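Local coordinates for endonuclease and methylase LlaGI (Lactococcus lactis, PDB 5FFJ), which is a Type ISP restriction-modification enzyme that recognises a specific DNA sequence, probably methylates it, and probably uses a helicase-like ATPase in restricting unmodified DNA, at residues D733-P739 against V846-I852; I768-M773 against I793-F797. One frame throughout, in Å; residues are numbered along the deposited sequence.

Contact 1 (D733-P739 against V846-I852)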
ATOM      1  N   ASP A 733      33.330  -2.795  24.521  1.00117.91           N
ATOM      2  CA  ASP A 733      32.726  -4.121  24.531  1.00129.23           C
ATOM      3  C   ASP A 733      31.199  -4.039  24.453  1.00122.17           C
ATOM      4  O   ASP A 733      30.493  -4.952  24.886  1.00115.28           O
ATOM      5  CB  ASP A 733      33.166  -4.882  25.786  1.00130.31           C
ATOM      6  CG  ASP A 733      34.593  -5.398  25.684  1.00126.54           C
ATOM      7  OD1 ASP A 733      35.357  -4.891  24.832  1.00125.01           O
ATOM      8  OD2 ASP A 733      34.954  -6.310  26.458  1.00113.04           O
ATOM      9  N   VAL A 734      30.698  -2.939  23.895  1.00113.59           N
ATOM     10  CA  VAL A 734      29.267  -2.779  23.648  1.00103.95           C
ATOM     11  C   VAL A 734      29.013  -2.628  22.152  1.00109.15           C
ATOM     12  O   VAL A 734      29.578  -1.748  21.499  1.00115.90           O
ATOM     13  CB  VAL A 734      28.679  -1.563  24.403  1.00103.83           C
ATOM     14  CG1 VAL A 734      27.201  -1.373  24.054  1.00109.96           C
ATOM     15  CG2 VAL A 734      28.855  -1.742  25.910  1.00103.26           C
ATOM     16  N   HIS A 735      28.162  -3.502  21.622  1.00108.12           N
ATOM     17  CA  HIS A 735      27.847  -3.514  20.201  1.00104.20           C
ATOM     18  C   HIS A 735      26.351  -3.319  19.963  1.00107.02           C
ATOM     19  O   HIS A 735      25.514  -3.877  20.678  1.00104.03           O
ATOM     20  CB  HIS A 735      28.330  -4.823  19.567  1.00109.93           C
ATOM     21  CG  HIS A 735      29.798  -4.844  19.279  1.00111.02           C
ATOM     22  ND1 HIS A 735      30.300  -4.938  17.994  1.00100.92           N
ATOM     23  CD2 HIS A 735      30.877  -4.790  20.094  1.00107.77           C
ATOM     24  CE1 HIS A 735      31.617  -4.940  18.037  1.00102.65           C
ATOM     25  NE2 HIS A 735      31.995  -4.850  19.300  1.00117.12           N
ATOM     26  N   ILE A 736      26.039  -2.529  18.939  1.00108.67           N
ATOM     27  CA  ILE A 736      24.677  -2.100  18.649  1.00 95.97           C
ATOM     28  C   ILE A 736      24.256  -2.553  17.258  1.00 93.11           C
ATOM     29  O   ILE A 736      24.882  -2.185  16.262  1.00 85.95           O
ATOM     30  CB  ILE A 736      24.547  -0.564  18.758  1.00 97.08           C
ATOM     31  CG1 ILE A 736      24.691  -0.146  20.225  1.00 92.48           C
ATOM     32  CG2 ILE A 736      23.216  -0.084  18.164  1.00103.93           C
ATOM     33  CD1 ILE A 736      24.472   1.324  20.503  1.00117.96           C
ATOM     34  N   LEU A 737      23.182  -3.339  17.198  1.00 93.04           N
ATOM     35  CA  LEU A 737      22.635  -3.807  15.931  1.00 84.55           C
ATOM     36  C   LEU A 737      21.279  -3.166  15.662  1.00 89.29           C
ATOM     37  O   LEU A 737      20.440  -3.050  16.558  1.00 83.77           O
ATOM     38  CB  LEU A 737      22.501  -5.335  15.918  1.00 70.87           C
ATOM     39  CG  LEU A 737      22.013  -5.953  14.599  1.00 81.06           C
ATOM     40  CD1 LEU A 737      22.928  -5.564  13.447  1.00 83.27           C
ATOM     41  CD2 LEU A 737      21.913  -7.472  14.694  1.00 79.04           C
ATOM     42  N   ASP A 738      21.092  -2.729  14.421  1.00 86.66           N
ATOM     43  CA  ASP A 738      19.809  -2.238  13.940  1.00 76.52           C
ATOM     44  C   ASP A 738      19.329  -3.183  12.825  1.00 90.03           C
ATOM     45  O   ASP A 738      19.587  -2.932  11.646  1.00 96.76           O
ATOM     46  CB  ASP A 738      19.944  -0.781  13.455  1.00 91.33           C
ATOM     47  CG  ASP A 738      18.639  -0.201  12.932  1.00 88.58           C
ATOM     48  OD1 ASP A 738      17.586  -0.856  13.074  1.00 89.97           O
ATOM     49  OD2 ASP A 738      18.668   0.927  12.394  1.00 99.06           O
ATOM     50  N   PRO A 739      18.640  -4.285  13.199  1.00 77.58           N
ATOM     51  CA  PRO A 739      18.322  -5.370  12.256  1.00 68.39           C
ATOM     52  C   PRO A 739      17.447  -4.960  11.077  1.00 84.34           C
ATOM     53  O   PRO A 739      17.411  -5.680  10.081  1.00 78.01           O
ATOM     54  CB  PRO A 739      17.574  -6.391  13.122  1.00 60.53           C
ATOM     55  CG  PRO A 739      17.897  -6.044  14.519  1.00 70.15           C
ATOM     56  CD  PRO A 739      18.084  -4.563  14.535  1.00 62.73           C
ATOM     57  N   VAL A 846      30.135 -11.239  17.045  1.00 99.59           N
ATOM     58  CA  VAL A 846      30.025 -10.156  18.017  1.00 89.10           C
ATOM     59  C   VAL A 846      28.999 -10.487  19.098  1.00 87.56           C
ATOM     60  O   VAL A 846      27.898 -10.945  18.788  1.00 97.68           O
ATOM     61  CB  VAL A 846      29.629  -8.831  17.331  1.00100.23           C
ATOM     62  CG1 VAL A 846      29.145  -7.800  18.344  1.00102.48           C
ATOM     63  CG2 VAL A 846      30.799  -8.285  16.532  1.00102.20           C
ATOM     64  N   PRO A 847      29.357 -10.260  20.374  1.00 90.12           N
ATOM     65  CA  PRO A 847      28.342 -10.334  21.427  1.00 87.94           C
ATOM     66  C   PRO A 847      27.534  -9.039  21.485  1.00 93.84           C
ATOM     67  O   PRO A 847      27.866  -8.131  22.247  1.00 94.15           O
ATOM     68  CB  PRO A 847      29.171 -10.544  22.695  1.00 93.66           C
ATOM     69  CG  PRO A 847      30.455  -9.853  22.407  1.00106.69           C
ATOM     70  CD  PRO A 847      30.703 -10.026  20.928  1.00 95.16           C
ATOM     71  N   ILE A 848      26.489  -8.962  20.666  1.00 91.38           N
ATOM     72  CA  ILE A 848      25.654  -7.767  20.579  1.00 87.68           C
ATOM     73  C   ILE A 848      24.948  -7.460  21.893  1.00 86.79           C
ATOM     74  O   ILE A 848      24.128  -8.244  22.369  1.00100.60           O
ATOM     75  CB  ILE A 848      24.601  -7.911  19.470  1.00 75.07           C
ATOM     76  CG1 ILE A 848      25.283  -7.901  18.101  1.00 70.62           C
ATOM     77  CG2 ILE A 848      23.575  -6.780  19.554  1.00 82.83           C
ATOM     78  CD1 ILE A 848      24.399  -8.373  16.972  1.00 82.75           C
ATOM     79  N   THR A 849      25.244  -6.288  22.444  1.00 81.29           N
ATOM     80  CA  THR A 849      24.765  -5.904  23.766  1.00 99.48           C
ATOM     81  C   THR A 849      23.456  -5.125  23.676  1.00 88.77           C
ATOM     82  O   THR A 849      22.709  -5.036  24.652  1.00 88.10           O
ATOM     83  CB  THR A 849      25.815  -5.050  24.506  1.00105.70           C
ATOM     84  OG1 THR A 849      27.121  -5.599  24.294  1.00104.67           O
ATOM     85  CG2 THR A 849      25.527  -4.998  26.000  1.00 92.09           C
ATOM     86  N   ALA A 850      23.184  -4.564  22.502  1.00 88.88           N
ATOM     87  CA  ALA A 850      21.975  -3.773  22.300  1.00 90.43           C
ATOM     88  C   ALA A 850      21.408  -3.951  20.894  1.00 87.82           C
ATOM     89  O   ALA A 850      22.122  -3.797  19.902  1.00 82.14           O
ATOM     90  CB  ALA A 850      22.260  -2.310  22.564  1.00 84.17           C
ATOM     91  N   ILE A 851      20.121  -4.282  20.821  1.00 80.68           N
ATOM     92  CA  ILE A 851      19.409  -4.350  19.549  1.00 75.10           C
ATOM     93  C   ILE A 851      18.353  -3.247  19.538  1.00 74.71           C
ATOM     94  O   ILE A 851      17.595  -3.088  20.495  1.00 76.45           O
ATOM     95  CB  ILE A 851      18.769  -5.734  19.321  1.00 73.93           C
ATOM     96  CG1 ILE A 851      19.849  -6.818  19.427  1.00 81.04           C
ATOM     97  CG2 ILE A 851      18.083  -5.786  17.957  1.00 66.48           C
ATOM     98  CD1 ILE A 851      19.373  -8.228  19.139  1.00 79.86           C
ATOM     99  N   ILE A 852      18.322  -2.490  18.445  1.00 69.51           N
ATOM    100  CA  ILE A 852      17.572  -1.242  18.380  1.00 72.31           C
ATOM    101  C   ILE A 852      16.881  -1.094  17.028  1.00 68.37           C
ATOM    102  O   ILE A 852      17.405  -1.549  16.015  1.00 67.45           O
ATOM    103  CB  ILE A 852      18.521  -0.037  18.639  1.00 64.15           C
ATOM    104  CG1 ILE A 852      18.469   0.366  20.116  1.00 68.64           C
ATOM    105  CG2 ILE A 852      18.188   1.161  17.737  1.00 83.47           C
ATOM    106  CD1 ILE A 852      19.530   1.377  20.520  1.00 85.30           C
TER
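Strands 736-738 and 850-852 are parallel neighbours in the Rossmann-like sheet of the methyltransferase. Leu737 N donates to Ala850 O and Ile852 N to Leu737 O (2.9 Å each). Branched, apolar residues suit such an extended, buried pair. On one face Ile736, chi1 m, lays CG1 4.0 Å from Ala850 CB, the small methyl filling the space beside it. On the other, Leu737 (tp) brings CD2 within 3.5 Å of Ile848 CD1, and Ile851, chi1 m, puts CG2 3.5 Å from Pro739 CG. Thr849 points its CB toward Val734, 4.0 Å from CG1, while its OG1 bonds weakly to Pro847 O. For His735, chi1 m swings the ring alongside Val846 (ND1 3.1 Å from CG1), and ND1 hydrogen-bonds His777. Leu737-Asp738-Pro739 is consistent with the start of the first AdoMet-binding motif of N6-adenine methylases. Ile852, its chi1 of -95° between wells, packs with Asp738 on Phe746 of helix 745-760; helix 899-910 covers Leu737, Ile848 and Ile851, and strands 776-780 and 915-922 extend the sheet.

Contact 2 (I768-M773 against I793-F797)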
ATOM      1  N   ILE A 768      34.009   7.801  19.587  1.00 95.30           N
ATOM      2  CA  ILE A 768      32.982   7.747  18.545  1.00 87.79           C
ATOM      3  C   ILE A 768      33.479   6.977  17.329  1.00 97.47           C
ATOM      4  O   ILE A 768      32.819   6.050  16.860  1.00 96.82           O
ATOM      5  CB  ILE A 768      32.536   9.160  18.080  1.00100.07           C
ATOM      6  CG1 ILE A 768      31.596   9.786  19.115  1.00 95.91           C
ATOM      7  CG2 ILE A 768      31.847   9.090  16.696  1.00102.54           C
ATOM      8  CD1 ILE A 768      31.003  11.134  18.707  1.00 97.80           C
ATOM      9  N   THR A 769      34.638   7.387  16.821  1.00103.10           N
ATOM     10  CA  THR A 769      35.167   6.877  15.558  1.00112.09           C
ATOM     11  C   THR A 769      35.170   5.351  15.489  1.00108.59           C
ATOM     12  O   THR A 769      34.792   4.775  14.471  1.00105.07           O
ATOM     13  CB  THR A 769      36.602   7.386  15.315  1.00106.18           C
ATOM     14  OG1 THR A 769      36.637   8.811  15.453  1.00110.64           O
ATOM     15  CG2 THR A 769      37.082   7.004  13.919  1.00 84.04           C
ATOM     16  N   ARG A 770      35.588   4.704  16.572  1.00104.67           N
ATOM     17  CA  ARG A 770      35.628   3.245  16.617  1.00104.52           C
ATOM     18  C   ARG A 770      34.232   2.638  16.491  1.00 99.45           C
ATOM     19  O   ARG A 770      34.063   1.591  15.865  1.00 84.37           O
ATOM     20  CB  ARG A 770      36.287   2.767  17.912  1.00108.78           C
ATOM     21  CG  ARG A 770      35.725   3.430  19.153  1.00 97.98           C
ATOM     22  CD  ARG A 770      35.946   2.608  20.401  1.00 98.64           C
ATOM     23  NE  ARG A 770      35.335   3.249  21.561  1.00109.07           N
ATOM     24  CZ  ARG A 770      35.419   2.786  22.802  1.00113.20           C
ATOM     25  NH1 ARG A 770      36.094   1.672  23.047  1.00114.44           N
ATOM     26  NH2 ARG A 770      34.830   3.433  23.797  1.00111.16           N
ATOM     27  N   LYS A 771      33.235   3.291  17.086  1.00102.88           N
ATOM     28  CA  LYS A 771      31.858   2.810  17.004  1.00 91.31           C
ATOM     29  C   LYS A 771      31.401   2.788  15.557  1.00 90.86           C
ATOM     30  O   LYS A 771      30.959   1.758  15.048  1.00 96.54           O
ATOM     31  CB  LYS A 771      30.909   3.686  17.823  1.00 81.62           C
ATOM     32  CG  LYS A 771      31.263   3.818  19.285  1.00 92.39           C
ATOM     33  CD  LYS A 771      30.012   3.907  20.131  1.00 95.20           C
ATOM     34  CE  LYS A 771      29.441   2.525  20.408  1.00 97.64           C
ATOM     35  NZ  LYS A 771      30.292   1.742  21.349  1.00 91.65           N
ATOM     36  N   PHE A 772      31.506   3.942  14.906  1.00 83.74           N
ATOM     37  CA  PHE A 772      31.158   4.072  13.500  1.00 90.79           C
ATOM     38  C   PHE A 772      31.898   3.035  12.661  1.00 99.96           C
ATOM     39  O   PHE A 772      31.333   2.451  11.736  1.00113.77           O
ATOM     40  CB  PHE A 772      31.482   5.484  13.000  1.00 86.36           C
ATOM     41  CG  PHE A 772      31.285   5.665  11.522  1.00 88.69           C
ATOM     42  CD1 PHE A 772      32.276   5.297  10.626  1.00 94.99           C
ATOM     43  CD2 PHE A 772      30.112   6.208  11.026  1.00 93.02           C
ATOM     44  CE1 PHE A 772      32.098   5.458   9.267  1.00 97.91           C
ATOM     45  CE2 PHE A 772      29.931   6.375   9.666  1.00 92.32           C
ATOM     46  CZ  PHE A 772      30.926   5.999   8.787  1.00102.01           C
ATOM     47  N   MET A 773      33.164   2.807  12.990  1.00 98.34           N
ATOM     48  CA  MET A 773      33.998   1.897  12.216  1.00103.89           C
ATOM     49  C   MET A 773      33.651   0.438  12.509  1.00105.38           C
ATOM     50  O   MET A 773      33.174  -0.283  11.631  1.00109.75           O
ATOM     51  CB  MET A 773      35.480   2.152  12.509  1.00100.07           C
ATOM     52  CG  MET A 773      36.364   2.194  11.271  1.00 96.46           C
ATOM     53  SD  MET A 773      35.965   3.550  10.146  1.00 93.39           S
ATOM     54  CE  MET A 773      36.282   4.982  11.178  1.00 98.42           C
ATOM     55  N   ILE A 793      24.326   7.756   6.927  1.00 95.14           N
ATOM     56  CA  ILE A 793      25.231   7.533   8.049  1.00 98.29           C
ATOM     57  C   ILE A 793      26.612   8.076   7.696  1.00 99.97           C
ATOM     58  O   ILE A 793      27.266   8.714   8.520  1.00 96.66           O
ATOM     59  CB  ILE A 793      25.339   6.038   8.415  1.00101.88           C
ATOM     60  CG1 ILE A 793      23.961   5.461   8.736  1.00 98.62           C
ATOM     61  CG2 ILE A 793      26.252   5.852   9.621  1.00 95.74           C
ATOM     62  CD1 ILE A 793      23.910   3.949   8.687  1.00 93.75           C
ATOM     63  N   GLU A 794      27.045   7.816   6.466  1.00 96.23           N
ATOM     64  CA  GLU A 794      28.323   8.321   5.976  1.00 98.72           C
ATOM     65  C   GLU A 794      28.360   9.847   6.001  1.00 98.85           C
ATOM     66  O   GLU A 794      29.363  10.448   6.386  1.00106.56           O
ATOM     67  CB  GLU A 794      28.585   7.821   4.555  1.00 94.79           C
ATOM     68  CG  GLU A 794      28.888   6.338   4.455  1.00 94.40           C
ATOM     69  CD  GLU A 794      28.982   5.866   3.018  1.00100.85           C
ATOM     70  OE1 GLU A 794      28.918   6.722   2.110  1.00100.12           O
ATOM     71  OE2 GLU A 794      29.119   4.644   2.795  1.00100.54           O
ATOM     72  N   ALA A 795      27.258  10.463   5.589  1.00 96.36           N
ATOM     73  CA  ALA A 795      27.165  11.917   5.504  1.00 93.42           C
ATOM     74  C   ALA A 795      27.083  12.548   6.890  1.00 91.04           C
ATOM     75  O   ALA A 795      27.751  13.544   7.168  1.00102.58           O
ATOM     76  CB  ALA A 795      25.957  12.319   4.671  1.00 93.55           C
ATOM     77  N   THR A 796      26.261  11.965   7.755  1.00 88.50           N
ATOM     78  CA  THR A 796      26.079  12.487   9.105  1.00 94.08           C
ATOM     79  C   THR A 796      27.303  12.219   9.975  1.00 96.20           C
ATOM     80  O   THR A 796      27.426  12.775  11.068  1.00104.97           O
ATOM     81  CB  THR A 796      24.834  11.880   9.782  1.00 91.90           C
ATOM     82  OG1 THR A 796      24.836  10.456   9.611  1.00 90.05           O
ATOM     83  CG2 THR A 796      23.559  12.468   9.180  1.00 83.87           C
ATOM     84  N   PHE A 797      28.204  11.370   9.491  1.00 94.72           N
ATOM     85  CA  PHE A 797      29.461  11.121  10.188  1.00105.03           C
ATOM     86  C   PHE A 797      30.501  12.168   9.802  1.00110.28           C
ATOM     87  O   PHE A 797      31.418  12.457  10.571  1.00112.42           O
ATOM     88  CB  PHE A 797      29.986   9.718   9.881  1.00103.69           C
ATOM     89  CG  PHE A 797      31.205   9.342  10.678  1.00103.58           C
ATOM     90  CD1 PHE A 797      31.239   9.542  12.049  1.00100.39           C
ATOM     91  CD2 PHE A 797      32.310   8.783  10.060  1.00 99.93           C
ATOM     92  CE1 PHE A 797      32.354   9.199  12.787  1.00 91.10           C
ATOM     93  CE2 PHE A 797      33.430   8.435  10.795  1.00 99.59           C
ATOM     94  CZ  PHE A 797      33.451   8.644  12.160  1.00 95.31           C
TER
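Two antiparallel helices of a helix-strand-helix unit in the Rossmann-like methyltransferase domain, 765-775 and 783-797, meet here through their side chains. The axes of the short segments run at 169° and approach no closer than 12.1 Å, a gap that large aromatic residues can span. Ile793 comes first: its CG2 lies 3.7 Å from Phe772 CE2, and the same isoleucine packs on Ile747 and Leu751 of helix 745-760, a buried place suited to a branched aliphatic chain. Glu794 directs its CB away, as befits a partly exposed acid, so it offers backbone instead, its CA near the edge of the Phe772 ring. A turn later Phe797, pointing toward the other helix, fills the gap together with Phe772. Its ring stacks face to face on that of Phe772, centroids 3.6 Å apart and planes at 12°, and Phe772 CB adds a CH-pi contact over the same ring. Ile768 borders the Phe797 ring at its edge, its CG2 3.9 Å from Phe797 CE1.

Along the chain the order is 733-739, 768-773, 793-797, 846-852, so contact 2 forms within the excursion that separates the two strands of contact 1. Their centres are 15 Å apart. Strand 776-780 connects the two helices of contact 2 and also pairs with strand 736-738, tying the helical layer to the sheet. Helix 745-760 also touches both, contact 1 through Phe746 and contact 2 through Ile747, Leu751 and Leu754. Where they meet directly, Val734 O packs 3.6 Å from Lys771 NZ. Both belong to one methyltransferase domain, contact 1 in its sheet, its nearest atom about 10 Å from the bound DNA, and contact 2 among the helices beside it, its nearest atom about 17 Å away.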